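PDB 1DMH: catechol 1,2-dioxygenase from Acinetobacter sp., which catalyses the Fe(III)-dependent intradiol cleavage of catechol by O2 to cis,cis-muconate, the first step of catechol breakdown in the beta-ketoadipate pathway. Local coordinates for residues I155-T160 with I195-Y200; R221-H226 with I241-D246. All coordinates share one frame; numbering follows the deposited sequence.

Contact 1. Residues I155-T160 with I195-Y200; sequences IWHANT and ILPAGY. With MCT (4-methylcatechol), chain D.
A198 N donates to N159 O at 3.2 Å, approaching from above the carbonyl plane, and this is the one hydrogen bond between the two segments. Next to it the methyl of A198 presses on the following carbonyl, with A198 CB 3.0 Å from T160 O, a tight contact. T160 turns its hydroxyl away to D128 and lays CG2 near L196 O. Among the van der Waals contacts, P197 CB rests against A158 O at 3.2 Å and also lies near H157 ND1, the proline and imidazole side chains crossing at about a right angle. With H157 CG between backbone N and carbonyl carbon (chi1 68°), the ring folds over its own chain. H157 ND1 then donates to A158 O at 2.8 Å, NE2 hydrogen-bonds T194, and both nitrogens are satisfied while H157 CE1 lies 3.3 Å from I195 O. I195 CD1 reaches along N159 toward T160. The substrate contact belongs to Y200, with MCT C5 over the centre of its ring, 3.2 Å above the plane. CG anti to the backbone N (chi1 168°) sets this ring against the substrate, and Y200 OH stands well away from the iron. Y200 is an iron ligand of the enzyme, so this geometry is consistent with the substrate-induced release of the axial tyrosine known in intradiol dioxygenases.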
loop_
_atom_site.group_PDB
_atom_site.type_symbol
_atom_site.label_atom_id
_atom_site.label_comp_id
_atom_site.label_asym_id
_atom_site.label_seq_id
_atom_site.Cartn_x
_atom_site.Cartn_y
_atom_site.Cartn_z
ATOM N N ILE A 155 24.945 4.012 16.755
ATOM C CA ILE A 155 25.239 2.805 16.002
ATOM C C ILE A 155 24.223 1.706 16.262
ATOM O O ILE A 155 23.800 1.494 17.399
ATOM C CB ILE A 155 26.631 2.272 16.392
ATOM C CG1 ILE A 155 27.652 3.413 16.285
ATOM C CG2 ILE A 155 27.027 1.097 15.496
ATOM C CD1 ILE A 155 29.062 2.979 16.517
ATOM N N TRP A 156 23.808 1.010 15.213
ATOM C CA TRP A 156 22.889 -0.100 15.407
ATOM C C TRP A 156 23.196 -1.091 14.312
ATOM O O TRP A 156 23.597 -0.693 13.221
ATOM C CB TRP A 156 21.407 0.372 15.421
ATOM C CG TRP A 156 20.755 0.913 14.145
ATOM C CD1 TRP A 156 19.884 0.249 13.321
ATOM C CD2 TRP A 156 20.889 2.234 13.601
ATOM N NE1 TRP A 156 19.466 1.076 12.301
ATOM C CE2 TRP A 156 20.068 2.299 12.449
ATOM C CE3 TRP A 156 21.626 3.373 13.977
ATOM C CZ2 TRP A 156 19.962 3.453 11.667
ATOM C CZ3 TRP A 156 21.526 4.524 13.199
ATOM C CH2 TRP A 156 20.696 4.553 12.055
ATOM N N HIS A 157 23.063 -2.378 14.609
ATOM C CA HIS A 157 23.358 -3.414 13.618
ATOM C C HIS A 157 22.721 -4.746 13.991
ATOM O O HIS A 157 22.166 -4.891 15.078
ATOM C CB HIS A 157 24.877 -3.560 13.455
ATOM C CG HIS A 157 25.577 -4.117 14.665
ATOM N ND1 HIS A 157 25.654 -5.471 14.933
ATOM C CD2 HIS A 157 26.249 -3.498 15.670
ATOM C CE1 HIS A 157 26.344 -5.659 16.049
ATOM N NE2 HIS A 157 26.716 -4.477 16.515
ATOM N N ALA A 158 22.803 -5.713 13.083
ATOM C CA ALA A 158 22.208 -7.033 13.280
ATOM C C ALA A 158 23.154 -8.040 13.946
ATOM O O ALA A 158 24.350 -7.775 14.081
ATOM C CB ALA A 158 21.734 -7.583 11.920
ATOM N N ASN A 159 22.607 -9.183 14.369
ATOM C CA ASN A 159 23.435 -10.215 14.976
ATOM C C ASN A 159 23.865 -11.155 13.861
ATOM O O ASN A 159 23.681 -10.823 12.689
ATOM C CB ASN A 159 22.696 -10.983 16.092
ATOM C CG ASN A 159 21.424 -11.676 15.616
ATOM O OD1 ASN A 159 21.233 -11.930 14.420
ATOM N ND2 ASN A 159 20.561 -12.023 16.573
ATOM N N THR A 160 24.424 -12.320 14.210
ATOM C CA THR A 160 24.915 -13.260 13.198
ATOM C C THR A 160 23.828 -13.937 12.384
ATOM O O THR A 160 24.126 -14.617 11.397
ATOM C CB THR A 160 25.834 -14.357 13.810
ATOM O OG1 THR A 160 25.105 -15.126 14.778
ATOM C CG2 THR A 160 27.042 -13.714 14.478
ATOM N N ILE A 195 29.681 -7.363 18.115
ATOM C CA ILE A 195 30.008 -8.564 17.343
ATOM C C ILE A 195 29.842 -8.245 15.853
ATOM O O ILE A 195 29.152 -7.284 15.494
ATOM C CB ILE A 195 29.088 -9.785 17.686
ATOM C CG1 ILE A 195 27.629 -9.430 17.419
ATOM C CG2 ILE A 195 29.288 -10.226 19.134
ATOM C CD1 ILE A 195 26.689 -10.604 17.555
ATOM N N LEU A 196 30.487 -9.030 14.995
ATOM C CA LEU A 196 30.364 -8.835 13.549
ATOM C C LEU A 196 28.973 -9.232 13.112
ATOM O O LEU A 196 28.517 -10.331 13.401
ATOM C CB LEU A 196 31.339 -9.705 12.768
ATOM C CG LEU A 196 32.653 -9.115 12.296
ATOM C CD1 LEU A 196 33.359 -10.188 11.480
ATOM C CD2 LEU A 196 32.422 -7.884 11.434
ATOM N N PRO A 197 28.266 -8.330 12.431
ATOM C CA PRO A 197 26.922 -8.671 11.981
ATOM C C PRO A 197 26.992 -9.552 10.746
ATOM O O PRO A 197 28.044 -9.647 10.093
ATOM C CB PRO A 197 26.327 -7.308 11.672
ATOM C CG PRO A 197 27.492 -6.612 11.078
ATOM C CD PRO A 197 28.573 -6.930 12.101
ATOM N N ALA A 198 25.878 -10.211 10.445
ATOM C CA ALA A 198 25.759 -11.052 9.252
ATOM C C ALA A 198 24.811 -10.251 8.371
ATOM O O ALA A 198 24.050 -9.431 8.877
ATOM C CB ALA A 198 25.118 -12.410 9.598
ATOM N N GLY A 199 24.863 -10.470 7.067
ATOM C CA GLY A 199 23.963 -9.765 6.177
ATOM C C GLY A 199 22.512 -10.018 6.564
ATOM O O GLY A 199 22.193 -10.951 7.315
ATOM N N TYR A 200 21.630 -9.170 6.055
ATOM C CA TYR A 200 20.197 -9.248 6.322
ATOM C C TYR A 200 19.502 -9.794 5.049
ATOM O O TYR A 200 19.949 -9.524 3.923
ATOM C CB TYR A 200 19.711 -7.822 6.656
ATOM C CG TYR A 200 18.215 -7.619 6.693
ATOM C CD1 TYR A 200 17.483 -7.465 5.509
ATOM C CD2 TYR A 200 17.520 -7.624 7.896
ATOM C CE1 TYR A 200 16.094 -7.325 5.525
ATOM C CE2 TYR A 200 16.124 -7.482 7.929
ATOM C CZ TYR A 200 15.426 -7.338 6.737
ATOM O OH TYR A 200 14.057 -7.254 6.765
HETATM C C1 MCT D . 16.902 -2.526 4.866
HETATM C C2 MCT D . 17.854 -1.659 5.429
HETATM C C3 MCT D . 18.648 -2.139 6.491
HETATM O O3 MCT D . 19.583 -1.306 7.049
HETATM C C4 MCT D . 18.512 -3.426 6.983
HETATM O O4 MCT D . 19.316 -3.842 8.015
HETATM C C5 MCT D . 17.592 -4.289 6.450
HETATM C C6 MCT D . 16.742 -3.809 5.329
HETATM C C MCT D . 16.019 -2.024 3.707
#

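Contact 2. Residues R221-H226 with I241-D246. With FE (Fe (III) ion), chain C; MCT (4-methylcatechol), chain D.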
loop_
_atom_site.group_PDB
_atom_site.type_symbol
_atom_site.label_atom_id
_atom_site.label_comp_id
_atom_site.label_asym_id
_atom_site.label_seq_id
_atom_site.Cartn_x
_atom_site.Cartn_y
_atom_site.Cartn_z
ATOM N N ARG A 221 21.079 -8.141 1.757
ATOM C CA ARG A 221 21.929 -6.994 2.048
ATOM C C ARG A 221 23.232 -7.536 2.621
ATOM O O ARG A 221 23.229 -8.536 3.345
ATOM C CB ARG A 221 21.315 -6.064 3.122
ATOM C CG ARG A 221 19.943 -5.450 2.795
ATOM C CD ARG A 221 19.843 -4.081 3.431
ATOM N NE ARG A 221 20.884 -3.247 2.841
ATOM C CZ ARG A 221 21.326 -2.095 3.325
ATOM N NH1 ARG A 221 20.817 -1.591 4.444
ATOM N NH2 ARG A 221 22.334 -1.474 2.706
ATOM N N PRO A 222 24.366 -6.927 2.253
ATOM C CA PRO A 222 25.661 -7.369 2.784
ATOM C C PRO A 222 25.710 -7.010 4.293
ATOM O O PRO A 222 24.894 -6.208 4.765
ATOM C CB PRO A 222 26.648 -6.540 1.962
ATOM C CG PRO A 222 25.845 -5.243 1.683
ATOM C CD PRO A 222 24.550 -5.865 1.239
ATOM N N ALA A 223 26.633 -7.602 5.049
ATOM C CA ALA A 223 26.769 -7.282 6.479
ATOM C C ALA A 223 27.160 -5.802 6.554
ATOM O O ALA A 223 28.075 -5.368 5.866
ATOM C CB ALA A 223 27.847 -8.147 7.107
ATOM N N HIS A 224 26.467 -5.041 7.403
ATOM C CA HIS A 224 26.706 -3.603 7.525
ATOM C C HIS A 224 26.360 -3.087 8.930
ATOM O O HIS A 224 25.656 -3.747 9.708
ATOM C CB HIS A 224 25.841 -2.843 6.522
ATOM C CG HIS A 224 24.381 -3.081 6.725
ATOM N ND1 HIS A 224 23.759 -4.248 6.327
ATOM C CD2 HIS A 224 23.450 -2.367 7.395
ATOM C CE1 HIS A 224 22.506 -4.240 6.742
ATOM N NE2 HIS A 224 22.292 -3.109 7.394
ATOM N N ILE A 225 26.870 -1.894 9.229
ATOM C CA ILE A 225 26.657 -1.238 10.521
ATOM C C ILE A 225 26.147 0.179 10.245
ATOM O O ILE A 225 26.743 0.907 9.458
ATOM C CB ILE A 225 27.979 -1.179 11.310
ATOM C CG1 ILE A 225 28.467 -2.613 11.576
ATOM C CG2 ILE A 225 27.784 -0.393 12.616
ATOM C CD1 ILE A 225 29.884 -2.699 12.125
ATOM N N HIS A 226 25.042 0.553 10.882
ATOM C CA HIS A 226 24.431 1.875 10.694
ATOM C C HIS A 226 25.020 2.936 11.627
ATOM O O HIS A 226 25.401 2.631 12.750
ATOM C CB HIS A 226 22.932 1.802 11.000
ATOM C CG HIS A 226 22.155 0.967 10.038
ATOM N ND1 HIS A 226 21.623 1.481 8.868
ATOM C CD2 HIS A 226 21.826 -0.347 10.061
ATOM C CE1 HIS A 226 20.998 0.514 8.216
ATOM N NE2 HIS A 226 21.106 -0.601 8.917
ATOM N N ILE A 241 28.496 1.424 7.175
ATOM C CA ILE A 241 29.710 0.839 6.617
ATOM C C ILE A 241 29.415 -0.607 6.279
ATOM O O ILE A 241 28.595 -1.249 6.927
ATOM C CB ILE A 241 30.945 0.939 7.550
ATOM C CG1 ILE A 241 30.647 0.376 8.938
ATOM C CG2 ILE A 241 31.406 2.382 7.582
ATOM C CD1 ILE A 241 31.829 0.459 9.918
ATOM N N ASN A 242 30.063 -1.070 5.219
ATOM C CA ASN A 242 29.930 -2.423 4.701
ATOM C C ASN A 242 31.154 -3.219 5.080
ATOM O O ASN A 242 32.279 -2.728 4.954
ATOM C CB ASN A 242 29.855 -2.386 3.178
ATOM C CG ASN A 242 28.546 -1.938 2.698
ATOM O OD1 ASN A 242 27.592 -2.702 2.738
ATOM N ND2 ASN A 242 28.450 -0.674 2.269
ATOM N N VAL A 243 30.946 -4.447 5.531
ATOM C CA VAL A 243 32.084 -5.286 5.889
ATOM C C VAL A 243 32.695 -5.788 4.568
ATOM O O VAL A 243 32.021 -6.442 3.754
ATOM C CB VAL A 243 31.634 -6.470 6.793
ATOM C CG1 VAL A 243 32.809 -7.385 7.081
ATOM C CG2 VAL A 243 31.038 -5.921 8.098
ATOM N N ALA A 244 33.961 -5.459 4.342
ATOM C CA ALA A 244 34.613 -5.873 3.100
ATOM C C ALA A 244 34.614 -7.408 2.932
ATOM O O ALA A 244 34.700 -8.168 3.904
ATOM C CB ALA A 244 36.066 -5.295 3.038
ATOM N N GLY A 245 34.479 -7.851 1.688
ATOM C CA GLY A 245 34.489 -9.275 1.407
ATOM C C GLY A 245 33.120 -9.913 1.328
ATOM O O GLY A 245 32.997 -11.034 0.844
ATOM N N ASP A 246 32.081 -9.220 1.794
ATOM C CA ASP A 246 30.749 -9.788 1.767
ATOM C C ASP A 246 30.347 -10.018 0.309
ATOM O O ASP A 246 30.643 -9.206 -0.556
ATOM C CB ASP A 246 29.764 -8.853 2.465
ATOM C CG ASP A 246 28.404 -9.487 2.647
ATOM O OD1 ASP A 246 27.736 -9.736 1.630
ATOM O OD2 ASP A 246 27.996 -9.760 3.797
HETATM FE FE FE C . 20.579 -2.544 8.346
HETATM C C1 MCT D . 16.902 -2.526 4.866
HETATM C C2 MCT D . 17.854 -1.659 5.429
HETATM C C3 MCT D . 18.648 -2.139 6.491
HETATM O O3 MCT D . 19.583 -1.306 7.049
HETATM C C4 MCT D . 18.512 -3.426 6.983
HETATM O O4 MCT D . 19.316 -3.842 8.015
HETATM C C5 MCT D . 17.592 -4.289 6.450
HETATM C C6 MCT D . 16.742 -3.809 5.329
HETATM C C MCT D . 16.019 -2.024 3.707
HETATM O O HOH W 1 18.122 -1.921 7.886
#
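H224 and I225 run antiparallel to N242 and I241, their short strands 158° apart, with I225 and I241 the hydrogen-bonded pair (I225 N to I241 O and I241 N to I225 O, each 2.9 Å) and H224 and N242 the non-hydrogen-bonded one. V243 N donates almost straight to A223 O at 3.0 Å. The type II turn V243-D246 brings the aspartate back: D246 CG lies anti to the backbone N (chi1 -171°), and OD2 accepts A223 N at 2.8 Å from above the carboxylate plane, while OD1 takes Y248 N. The same carboxylate covers P222 CA and CB, and N242 OD1 touches P222 CG. H224 carries its ring away from I241-D246. Its ND1 donates to P222 O in the ring plane, at 2.8 Å, which fixes the ring's rotation and points NE2 at the iron, 2.0 Å away; P222 is thus a second-shell support. H226 NE2 binds at 2.1 Å, both 4-methylcatechol oxygens chelate the metal, and Y164 is a further ligand. R221 NH1 lies over one face of the H224 ring, offset toward its rim, and makes a weak hydrogen bond to MCT O3; its NH2 pairs with D252. On the other face of the sheet I225 CB packs on I241 CG1, and I241 also reaches M286 and F288 of strand 283-291. Strand 220-230 lies between strands 152-157 and 237-243, the latter pairing onward with 262-268.

In the fold
After the N-terminal helices that form the dimer's helical zipper, the chain enters the catalytic beta domain. Contact 1 closes a loop of 34 residues that carries iron ligand Y164, strand 179-183 and most of strand 189-195, returning at I195-A198, just before Y200. Contact 2 opens only afterwards, closing the shorter hairpin between strands 220-230 and 237-243; the two loops follow in series, neither crossing nor nesting. They meet in one sheet: W156 O with H226 N and Y200 O with R221 N are probable hydrogen bonds, and I155 packs on I225. Between them they bring tyrosine, histidine and arginine side chains from successive strands and loops of the domain around the same 4-methylcatechol.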